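Long-range contacts in HcgC (Methanococcus maripaludis S2, PDB 5O4J), which catalyses the SAM-dependent C-methylation of a pyridinol, a step in building the FeGP cofactor of [Fe]-hydrogenase: residues Q74-D79 and H214-K219; R13-I18 and E241-L246; N139-I144 and F171-G176. All coordinates share one frame; numbering follows the deposited sequence.

Overall arrangement
The three contacts lie well apart in one Rossmann-like subunit, their centres 25 to 29 Å from one another, and none touches another. Along the chain they enclose one another: contact 2 joins the most distant segments, contact 1 falls between its halves, and contact 3 between those of contact 1. Contact 2 ties the loop leaving strand 10-13 of the antiparallel sheet to helix 239-251. Contact 1 joins the loop after strand 65-72, which touches S-adenosylhomocysteine, to the start of helix 218-225. Contact 3 pairs the loops after strands 130-134 and 159-167. Contacts 1 and 3 thus each hold a loop that lines the ligand sites, while contact 2 lies away from them.

Contact 1 (Q74-D79 and H214-K219); sequences QPHLKD and HEKNVK
The imidazole of His76 is sandwiched: Leu77 CG lies over one face, displaced from the ring centre, and the aliphatic chain of Lys216 crosses the opposite face at about a right angle. A CH-pi contact carries this face, with Lys216 CB 3.9 Å from the centroid of the His76 ring and 14° off its normal. Farther along the same chain, Lys216 CG comes to 3.8 Å from His76 CE1. Gln74 OE1 lies in the ring plane at the edge, and it also meets Lys216 CE at 3.5 Å. The first torsion of His76 (chi1 79°) wedges CG between the backbone N and the carbonyl carbon, a crowded position that turns the ring toward Lys216. The ring's rotation is fixed further by a hydrogen bond from His76 NE2 to Val212 O, while Lys216 NZ, after a bend at chi4, reaches Phe213 O. Val218 supplies the apolar half of the contact. Its CG2 touches Leu77 CD2 at 4.1 Å, and its CB packs against Asp79 CB at 3.9 Å. A water bridges the polar side, donating to Asp79 OD2 and Lys216 O and accepting from Val218 N at 2.8 Å, so the first turn of the helix is linked to the carboxylate with no direct hydrogen bond between the segments. Lys216, with positive phi, is the first residue to leave helical geometry after helix 208-213, and Asn217 N-caps helix 218-225 through a bond from Lys220 N to its OD1. In the Rossmann-like domain, the 3-10 turn 75-79 follows strand 65-72, whose Asp72 binds S-adenosylhomocysteine and accepts from Gln74 N; Gln74 and Leu77 themselves touch that ligand. The turn thus rests on the junction of helices 208-213 and 218-225, with Gln74 and Leu77 also packed on the former.

Contact 2 (R13-I18 and E241-L246); sequences RSKIKI and ELEEIL
Ser14 OG is gripped by two hydrogen bonds: it donates to Ile16 O at 2.8 Å, in the plane of that carbonyl, and accepts from Ile230 N. Placed between its own backbone N and carbonyl carbon (chi1 64°), the hydroxyl stiffens the bend of the turn linking strand 10-13 of the antiparallel sheet to helix 18-37. Helix 239-251 meets this turn through the carboxylate of Glu243, which is held by two backbone N-H groups, one on each oxygen. Lys15 N donates to Glu243 OE2 at 2.7 Å, arriving from above the carboxylate plane, 35° out of it. Ile16 N donates at 3.1 Å to Glu243 OE1, which accepts on its syn lone pair, the side facing the other oxygen. Both bonds are equally bent, with N-H...O angles of 153°. Successive turns at chi1, chi2 and chi3 curl Glu243 back against the loop, bringing its carboxylate to two consecutive amides. The negative charge would probably be stabilised by these dipoles; Lys15 NZ, 6.5 Å from Glu243 OE2, forms no direct salt bridge and could add only a more distant attraction. An alanine in place of Glu243 would remove both acceptors and probably loosen the loop from the helix. Behind the loop, Ser14 and Ile16 make backbone bonds with Ile230 and Ala229, extending the link to strand 230-234, while Leu242 and Leu246 also pack on helix 177-193. Apolar groups flank the carboxylate. Leu242 CD2 approaches Ser14 CA at 3.7 Å, and Leu246 CD1 meets Ser14 CB at the same separation. Ile16 and Leu246 run antiparallel alongside each other, with Ile16 CD1 3.9 Å from Leu246 CB.

Contact 3 (N139-I144 and F171-G176); sequences NHDKGI and FSKTSG. With PJL ((3~{E})-3-[(~{E})-3-oxidanylprop-2-enoyl]iminopropanoic acid), chain H; SO4 (sulfate ion), chain F.
Two loops at the C-terminal ends of parallel strands of the Rossmann-like sheet meet here, and the second, 171-176, leads into the PJL pocket. Asn139 grips Ser172 twice: its N donates to Ser172 O (2.8 Å), nearly along the C=O axis, while its OD1 accepts from Ser172 N (2.9 Å) on a lone pair. The other end of this amide, ND2, binds a sulfate shared with Asn139 of the third subunit. Asn139 CB sits over a face of Phe171 in a CH-pi contact, and His140 O lies at the ring's edge. Asp141 caps its helix by taking Ile144 N on the anti lone pair of OD1. Lys173 NZ reaches Asp141 OD2 (2.9 Å) from above the carboxylate plane in a salt bridge, and Ser197 N of the second subunit also donates to OD2. The ammonium also bonds Val198 O, Asn193 O and Leu195 O of the second subunit. A water joins Asn139 O to Lys173 O. Thr174 OG1 accepts from Gly176 N in an ST turn and bonds Thr179; Gly176 CA lies 3.3 Å from PJL O13, where a CB would clash. The contact thus joins the start of helix 142-147 to the loop between strand 159-167 and helix 177-193.

Contact 1 (Q74-D79 and H214-K219)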
loop_
_atom_site.group_PDB
_atom_site.type_symbol
_atom_site.label_atom_id
_atom_site.label_comp_id
_atom_site.label_asym_id
_atom_site.label_seq_id
_atom_site.Cartn_x
_atom_site.Cartn_y
_atom_site.Cartn_z
ATOM N N GLN A 74 -32.319 -3.359 -19.517
ATOM C CA GLN A 74 -32.233 -2.017 -20.076
ATOM C C GLN A 74 -32.358 -2.090 -21.591
ATOM O O GLN A 74 -31.422 -2.566 -22.254
ATOM C CB GLN A 74 -30.904 -1.364 -19.694
ATOM C CG GLN A 74 -30.673 -1.217 -18.205
ATOM C CD GLN A 74 -31.394 -0.014 -17.621
ATOM O OE1 GLN A 74 -31.575 1.003 -18.294
ATOM N NE2 GLN A 74 -31.803 -0.121 -16.360
ATOM N N PRO A 75 -33.463 -1.637 -22.190
ATOM C CA PRO A 75 -33.573 -1.736 -23.654
ATOM C C PRO A 75 -32.507 -0.959 -24.409
ATOM O O PRO A 75 -32.118 -1.386 -25.503
ATOM C CB PRO A 75 -34.986 -1.198 -23.941
ATOM C CG PRO A 75 -35.391 -0.461 -22.728
ATOM C CD PRO A 75 -34.701 -1.122 -21.581
ATOM N N HIS A 76 -32.012 0.162 -23.876
ATOM C CA HIS A 76 -31.037 0.943 -24.632
ATOM C C HIS A 76 -29.698 0.233 -24.772
ATOM O O HIS A 76 -28.880 0.646 -25.602
ATOM C CB HIS A 76 -30.834 2.324 -23.993
ATOM C CG HIS A 76 -29.932 2.322 -22.802
ATOM N ND1 HIS A 76 -30.350 1.921 -21.551
ATOM C CD2 HIS A 76 -28.639 2.705 -22.663
ATOM C CE1 HIS A 76 -29.348 2.040 -20.697
ATOM N NE2 HIS A 76 -28.301 2.518 -21.345
ATOM N N LEU A 77 -29.459 -0.835 -24.013
ATOM C CA LEU A 77 -28.194 -1.539 -24.171
ATOM C C LEU A 77 -28.126 -2.354 -25.453
ATOM O O LEU A 77 -27.081 -2.958 -25.722
ATOM C CB LEU A 77 -27.934 -2.427 -22.958
ATOM C CG LEU A 77 -27.327 -1.666 -21.777
ATOM C CD1 LEU A 77 -27.255 -2.569 -20.565
ATOM C CD2 LEU A 77 -25.935 -1.119 -22.111
ATOM N N LYS A 78 -29.189 -2.375 -26.259
ATOM C CA LYS A 78 -29.055 -2.870 -27.623
ATOM C C LYS A 78 -27.914 -2.168 -28.347
ATOM O O LYS A 78 -27.288 -2.755 -29.237
ATOM C CB LYS A 78 -30.361 -2.673 -28.394
ATOM C CG LYS A 78 -30.849 -1.222 -28.439
ATOM C CD LYS A 78 -31.871 -1.006 -29.545
ATOM C CE LYS A 78 -32.825 0.135 -29.220
ATOM N NZ LYS A 78 -32.139 1.450 -29.059
ATOM N N ASP A 79 -27.626 -0.915 -27.973
ATOM C CA ASP A 79 -26.566 -0.138 -28.603
ATOM C C ASP A 79 -25.168 -0.655 -28.279
ATOM O O ASP A 79 -24.212 -0.226 -28.925
ATOM C CB ASP A 79 -26.651 1.341 -28.181
ATOM C CG ASP A 79 -28.000 1.976 -28.482
ATOM O OD1 ASP A 79 -28.610 1.616 -29.507
ATOM O OD2 ASP A 79 -28.431 2.871 -27.708
ATOM N N HIS A 214 -27.134 5.925 -16.292
ATOM C CA HIS A 214 -27.846 7.128 -15.885
ATOM C C HIS A 214 -28.059 8.086 -17.047
ATOM O O HIS A 214 -29.194 8.469 -17.322
ATOM C CB HIS A 214 -27.080 7.803 -14.747
ATOM C CG HIS A 214 -26.947 6.940 -13.533
ATOM N ND1 HIS A 214 -26.011 7.172 -12.548
ATOM C CD2 HIS A 214 -27.627 5.830 -13.154
ATOM C CE1 HIS A 214 -26.129 6.249 -11.610
ATOM N NE2 HIS A 214 -27.099 5.421 -11.956
ATOM N N GLU A 215 -27.000 8.411 -17.788
ATOM C CA GLU A 215 -27.139 9.213 -19.003
ATOM C C GLU A 215 -27.681 8.403 -20.172
ATOM O O GLU A 215 -28.283 8.978 -21.086
ATOM C CB GLU A 215 -25.772 9.802 -19.374
ATOM C CG GLU A 215 -25.191 10.724 -18.312
ATOM C CD GLU A 215 -23.735 11.067 -18.584
ATOM O OE1 GLU A 215 -23.031 11.470 -17.636
ATOM O OE2 GLU A 215 -23.301 10.929 -19.743
ATOM N N LYS A 216 -27.530 7.080 -20.122
ATOM C CA LYS A 216 -28.038 6.155 -21.136
ATOM C C LYS A 216 -27.511 6.475 -22.533
ATOM O O LYS A 216 -28.244 6.463 -23.527
ATOM C CB LYS A 216 -29.569 6.120 -21.099
ATOM C CG LYS A 216 -30.090 5.619 -19.759
ATOM C CD LYS A 216 -31.574 5.321 -19.806
ATOM C CE LYS A 216 -31.986 4.437 -18.649
ATOM N NZ LYS A 216 -31.793 5.113 -17.345
ATOM N N ASN A 217 -26.198 6.693 -22.609
ATOM C CA ASN A 217 -25.524 7.049 -23.855
ATOM C C ASN A 217 -24.347 6.097 -24.047
ATOM O O ASN A 217 -23.232 6.375 -23.603
ATOM C CB ASN A 217 -25.089 8.498 -23.847
ATOM C CG ASN A 217 -24.622 8.957 -25.211
ATOM O OD1 ASN A 217 -24.236 8.143 -26.056
ATOM N ND2 ASN A 217 -24.657 10.259 -25.439
ATOM N N VAL A 218 -24.604 4.954 -24.693
ATOM C CA VAL A 218 -23.549 3.968 -24.906
ATOM C C VAL A 218 -22.444 4.537 -25.784
ATOM O O VAL A 218 -21.256 4.290 -25.552
ATOM C CB VAL A 218 -24.143 2.683 -25.508
ATOM C CG1 VAL A 218 -23.027 1.704 -25.937
ATOM C CG2 VAL A 218 -25.083 2.033 -24.516
ATOM N N LYS A 219 -22.814 5.289 -26.818
ATOM C CA LYS A 219 -21.809 5.830 -27.727
ATOM C C LYS A 219 -20.812 6.711 -26.980
ATOM O O LYS A 219 -19.595 6.611 -27.192
ATOM C CB LYS A 219 -22.509 6.603 -28.840
ATOM C CG LYS A 219 -21.588 7.200 -29.881
ATOM C CD LYS A 219 -22.421 7.923 -30.926
ATOM C CE LYS A 219 -21.566 8.664 -31.932
ATOM N NZ LYS A 219 -22.426 9.338 -32.940
HETATM O O HOH W 1 -27.254 4.633 -25.667
#

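Contact 2 (R13-I18 and E241-L246)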
loop_
_atom_site.group_PDB
_atom_site.type_symbol
_atom_site.label_atom_id
_atom_site.label_comp_id
_atom_site.label_asym_id
_atom_site.label_seq_id
_atom_site.Cartn_x
_atom_site.Cartn_y
_atom_site.Cartn_z
ATOM N N ARG A 13 1.350 10.133 -21.974
ATOM C CA ARG A 13 0.087 9.409 -21.964
ATOM C C ARG A 13 0.342 7.955 -22.337
ATOM O O ARG A 13 1.095 7.663 -23.271
ATOM C CB ARG A 13 -0.906 10.022 -22.949
ATOM C CG ARG A 13 -1.371 11.434 -22.594
ATOM C CD ARG A 13 -2.282 12.021 -23.676
ATOM N NE ARG A 13 -3.070 11.000 -24.372
ATOM C CZ ARG A 13 -4.011 11.255 -25.277
ATOM N NH1 ARG A 13 -4.312 12.505 -25.608
ATOM N NH2 ARG A 13 -4.657 10.246 -25.847
ATOM N N SER A 14 -0.279 7.039 -21.604
ATOM C CA SER A 14 -0.058 5.627 -21.880
ATOM C C SER A 14 -0.611 5.258 -23.250
ATOM O O SER A 14 -1.648 5.770 -23.687
ATOM C CB SER A 14 -0.689 4.743 -20.798
ATOM O OG SER A 14 -2.110 4.856 -20.732
ATOM N N LYS A 15 0.109 4.376 -23.942
ATOM C CA LYS A 15 -0.423 3.816 -25.178
ATOM C C LYS A 15 -1.638 2.946 -24.898
ATOM O O LYS A 15 -2.607 2.957 -25.666
ATOM C CB LYS A 15 0.654 3.015 -25.906
ATOM C CG LYS A 15 1.811 3.859 -26.408
ATOM C CD LYS A 15 2.945 2.984 -26.903
ATOM C CE LYS A 15 4.117 3.826 -27.362
ATOM N NZ LYS A 15 3.740 4.564 -28.600
ATOM N N ILE A 16 -1.596 2.178 -23.812
ATOM C CA ILE A 16 -2.736 1.359 -23.420
ATOM C C ILE A 16 -3.907 2.262 -23.055
ATOM O O ILE A 16 -3.783 3.147 -22.201
ATOM C CB ILE A 16 -2.340 0.432 -22.260
ATOM C CG1 ILE A 16 -1.460 -0.708 -22.784
ATOM C CG2 ILE A 16 -3.574 -0.126 -21.522
ATOM C CD1 ILE A 16 -0.627 -1.358 -21.708
ATOM N N LYS A 17 -5.047 2.037 -23.704
ATOM C CA LYS A 17 -6.273 2.776 -23.445
ATOM C C LYS A 17 -7.170 1.994 -22.497
ATOM O O LYS A 17 -7.032 0.782 -22.326
ATOM C CB LYS A 17 -7.032 3.054 -24.743
ATOM C CG LYS A 17 -6.325 4.000 -25.709
ATOM C CD LYS A 17 -7.049 3.989 -27.048
ATOM C CE LYS A 17 -6.530 5.067 -27.992
ATOM N NZ LYS A 17 -7.223 4.978 -29.303
ATOM N N ILE A 18 -8.118 2.705 -21.889
ATOM C CA ILE A 18 -9.065 2.026 -21.012
ATOM C C ILE A 18 -9.754 0.890 -21.762
ATOM O O ILE A 18 -9.913 -0.221 -21.231
ATOM C CB ILE A 18 -10.080 3.032 -20.436
ATOM C CG1 ILE A 18 -9.362 4.172 -19.696
ATOM C CG2 ILE A 18 -10.995 2.345 -19.440
ATOM C CD1 ILE A 18 -10.184 5.423 -19.612
ATOM N N GLU A 241 8.452 2.009 -18.882
ATOM C CA GLU A 241 7.997 1.427 -17.623
ATOM C C GLU A 241 6.495 1.605 -17.454
ATOM O O GLU A 241 5.821 0.744 -16.872
ATOM C CB GLU A 241 8.752 2.060 -16.451
ATOM C CG GLU A 241 10.241 1.754 -16.444
ATOM C CD GLU A 241 11.061 2.756 -17.255
ATOM O OE1 GLU A 241 10.480 3.502 -18.074
ATOM O OE2 GLU A 241 12.298 2.791 -17.075
ATOM N N LEU A 242 5.955 2.713 -17.968
ATOM C CA LEU A 242 4.518 2.966 -17.896
ATOM C C LEU A 242 3.721 1.827 -18.524
ATOM O O LEU A 242 2.782 1.298 -17.912
ATOM C CB LEU A 242 4.213 4.295 -18.591
ATOM C CG LEU A 242 2.775 4.718 -18.861
ATOM C CD1 LEU A 242 1.926 4.683 -17.615
ATOM C CD2 LEU A 242 2.769 6.125 -19.486
ATOM N N GLU A 243 4.081 1.427 -19.743
ATOM C CA GLU A 243 3.353 0.342 -20.394
ATOM C C GLU A 243 3.629 -1.001 -19.714
ATOM O O GLU A 243 2.727 -1.837 -19.593
ATOM C CB GLU A 243 3.717 0.260 -21.878
ATOM C CG GLU A 243 3.561 1.564 -22.699
ATOM C CD GLU A 243 2.173 2.181 -22.615
ATOM O OE1 GLU A 243 1.181 1.437 -22.752
ATOM O OE2 GLU A 243 2.083 3.416 -22.452
ATOM N N GLU A 244 4.873 -1.231 -19.283
ATOM C CA GLU A 244 5.198 -2.501 -18.637
ATOM C C GLU A 244 4.400 -2.693 -17.350
ATOM O O GLU A 244 3.914 -3.799 -17.079
ATOM C CB GLU A 244 6.698 -2.586 -18.348
ATOM C CG GLU A 244 7.572 -2.786 -19.586
ATOM C CD GLU A 244 7.691 -4.242 -20.005
ATOM O OE1 GLU A 244 7.991 -4.498 -21.190
ATOM O OE2 GLU A 244 7.493 -5.133 -19.150
ATOM N N ILE A 245 4.246 -1.639 -16.545
ATOM C CA ILE A 245 3.506 -1.767 -15.295
ATOM C C ILE A 245 2.032 -2.034 -15.565
ATOM O O ILE A 245 1.406 -2.867 -14.899
ATOM C CB ILE A 245 3.712 -0.508 -14.433
ATOM C CG1 ILE A 245 5.140 -0.503 -13.889
ATOM C CG2 ILE A 245 2.700 -0.443 -13.299
ATOM C CD1 ILE A 245 5.596 0.835 -13.402
ATOM N N LEU A 246 1.443 -1.305 -16.514
ATOM C CA LEU A 246 0.051 -1.547 -16.876
ATOM C C LEU A 246 -0.126 -2.964 -17.387
ATOM O O LEU A 246 -1.049 -3.669 -16.978
ATOM C CB LEU A 246 -0.403 -0.553 -17.942
ATOM C CG LEU A 246 -0.908 0.772 -17.400
ATOM C CD1 LEU A 246 -0.952 1.791 -18.539
ATOM C CD2 LEU A 246 -2.274 0.581 -16.753
#

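Contact 3 (N139-I144 and F171-G176)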
loop_
_atom_site.group_PDB
_atom_site.type_symbol
_atom_site.label_atom_id
_atom_site.label_comp_id
_atom_site.label_asym_id
_atom_site.label_seq_id
_atom_site.Cartn_x
_atom_site.Cartn_y
_atom_site.Cartn_z
ATOM N N ASN A 139 -12.573 -10.751 -3.872
ATOM C CA ASN A 139 -11.996 -11.124 -2.591
ATOM C C ASN A 139 -12.948 -10.691 -1.472
ATOM O O ASN A 139 -14.054 -10.210 -1.729
ATOM C CB ASN A 139 -10.590 -10.537 -2.483
ATOM C CG ASN A 139 -9.717 -10.901 -3.691
ATOM O OD1 ASN A 139 -9.136 -10.029 -4.336
ATOM N ND2 ASN A 139 -9.639 -12.204 -4.007
ATOM N N HIS A 140 -12.570 -10.909 -0.212
ATOM C CA HIS A 140 -13.594 -10.971 0.824
ATOM C C HIS A 140 -14.101 -9.600 1.254
ATOM O O HIS A 140 -13.328 -8.713 1.632
ATOM C CB HIS A 140 -13.127 -11.729 2.063
ATOM C CG HIS A 140 -14.261 -12.056 2.985
ATOM N ND1 HIS A 140 -15.354 -12.782 2.568
ATOM C CD2 HIS A 140 -14.506 -11.709 4.269
ATOM C CE1 HIS A 140 -16.211 -12.897 3.565
ATOM N NE2 HIS A 140 -15.719 -12.255 4.611
ATOM N N ASP A 141 -15.424 -9.479 1.283
ATOM C CA ASP A 141 -16.117 -8.298 1.773
ATOM C C ASP A 141 -17.466 -8.774 2.288
ATOM O O ASP A 141 -18.225 -9.389 1.535
ATOM C CB ASP A 141 -16.280 -7.267 0.662
ATOM C CG ASP A 141 -17.060 -6.041 1.107
ATOM O OD1 ASP A 141 -18.311 -6.071 1.062
ATOM O OD2 ASP A 141 -16.417 -5.040 1.477
ATOM N N LYS A 142 -17.764 -8.501 3.561
ATOM C CA LYS A 142 -18.993 -9.013 4.161
ATOM C C LYS A 142 -20.231 -8.452 3.473
ATOM O O LYS A 142 -21.179 -9.195 3.192
ATOM C CB LYS A 142 -19.019 -8.685 5.652
ATOM C CG LYS A 142 -17.961 -9.416 6.459
ATOM C CD LYS A 142 -18.001 -9.015 7.927
ATOM C CE LYS A 142 -17.072 -9.867 8.777
ATOM N NZ LYS A 142 -16.080 -9.048 9.528
ATOM N N GLY A 143 -20.241 -7.146 3.188
ATOM C CA GLY A 143 -21.423 -6.534 2.599
ATOM C C GLY A 143 -21.764 -7.113 1.238
ATOM O O GLY A 143 -22.934 -7.359 0.924
ATOM N N ILE A 144 -20.744 -7.347 0.412
ATOM C CA ILE A 144 -20.979 -7.939 -0.899
ATOM C C ILE A 144 -21.379 -9.402 -0.763
ATOM O O ILE A 144 -22.262 -9.883 -1.486
ATOM C CB ILE A 144 -19.729 -7.758 -1.777
ATOM C CG1 ILE A 144 -19.572 -6.270 -2.106
ATOM C CG2 ILE A 144 -19.804 -8.606 -3.041
ATOM C CD1 ILE A 144 -18.225 -5.904 -2.695
ATOM N N PHE A 171 -5.874 -7.353 -4.394
ATOM C CA PHE A 171 -7.232 -7.340 -3.856
ATOM C C PHE A 171 -8.187 -6.573 -4.770
ATOM O O PHE A 171 -7.947 -5.405 -5.089
ATOM C CB PHE A 171 -7.254 -6.707 -2.463
ATOM C CG PHE A 171 -8.586 -6.843 -1.769
ATOM C CD1 PHE A 171 -9.620 -5.966 -2.058
ATOM C CD2 PHE A 171 -8.813 -7.844 -0.851
ATOM C CE1 PHE A 171 -10.844 -6.082 -1.437
ATOM C CE2 PHE A 171 -10.037 -7.971 -0.233
ATOM C CZ PHE A 171 -11.060 -7.092 -0.529
ATOM N N SER A 172 -9.316 -7.202 -5.105
ATOM C CA SER A 172 -10.422 -6.556 -5.791
ATOM C C SER A 172 -11.723 -7.000 -5.148
ATOM O O SER A 172 -11.863 -8.162 -4.763
ATOM C CB SER A 172 -10.441 -6.887 -7.292
ATOM O OG SER A 172 -9.474 -6.106 -7.994
ATOM N N LYS A 173 -12.674 -6.067 -5.039
ATOM C CA LYS A 173 -13.912 -6.344 -4.312
ATOM C C LYS A 173 -14.889 -7.181 -5.123
ATOM O O LYS A 173 -15.729 -7.881 -4.543
ATOM C CB LYS A 173 -14.573 -5.029 -3.897
ATOM C CG LYS A 173 -13.873 -4.309 -2.769
ATOM C CD LYS A 173 -14.105 -5.014 -1.455
ATOM C CE LYS A 173 -13.730 -4.132 -0.281
ATOM N NZ LYS A 173 -14.835 -3.175 -0.025
ATOM N N THR A 174 -14.830 -7.101 -6.448
ATOM C CA THR A 174 -15.717 -7.875 -7.296
ATOM C C THR A 174 -14.915 -8.384 -8.484
ATOM O O THR A 174 -13.769 -7.984 -8.715
ATOM C CB THR A 174 -16.948 -7.096 -7.814
ATOM O OG1 THR A 174 -16.615 -6.372 -9.004
ATOM C CG2 THR A 174 -17.520 -6.140 -6.768
ATOM N N SER A 175 -15.563 -9.262 -9.232
ATOM C CA SER A 175 -15.079 -9.795 -10.496
ATOM C C SER A 175 -15.585 -9.005 -11.686
ATOM O O SER A 175 -15.362 -9.427 -12.831
ATOM C CB SER A 175 -15.551 -11.237 -10.637
ATOM O OG SER A 175 -16.964 -11.244 -10.561
ATOM N N GLY A 176 -16.326 -7.928 -11.441
ATOM C CA GLY A 176 -16.887 -7.164 -12.542
ATOM C C GLY A 176 -15.789 -6.573 -13.407
ATOM O O GLY A 176 -14.736 -6.158 -12.918
HETATM O O14 PJL H . -19.573 -3.677 -12.754
HETATM C C12 PJL H . -18.839 -3.827 -11.729
HETATM O O13 PJL H . -17.612 -4.045 -11.772
HETATM C C10 PJL H . -19.391 -3.756 -10.321
HETATM C C4 PJL H . -20.777 -4.329 -10.195
HETATM N N5 PJL H . -21.802 -3.643 -10.455
HETATM C C6 PJL H . -23.060 -4.112 -10.336
HETATM O O8 PJL H . -23.991 -3.359 -10.090
HETATM C C7 PJL H . -23.370 -5.555 -10.485
HETATM C C2 PJL H . -22.415 -6.451 -10.715
HETATM O O1 PJL H . -22.645 -7.737 -10.842
HETATM S S SO4 F . -11.498 -15.403 -2.419
HETATM O O1 SO4 F . -12.017 -15.594 -3.790
HETATM O O2 SO4 F . -12.630 -15.181 -1.487
HETATM O O3 SO4 F . -10.613 -14.220 -2.414
HETATM O O4 SO4 F . -10.734 -16.600 -2.006
HETATM O O HOH W 2 -16.379 -9.644 -2.741
#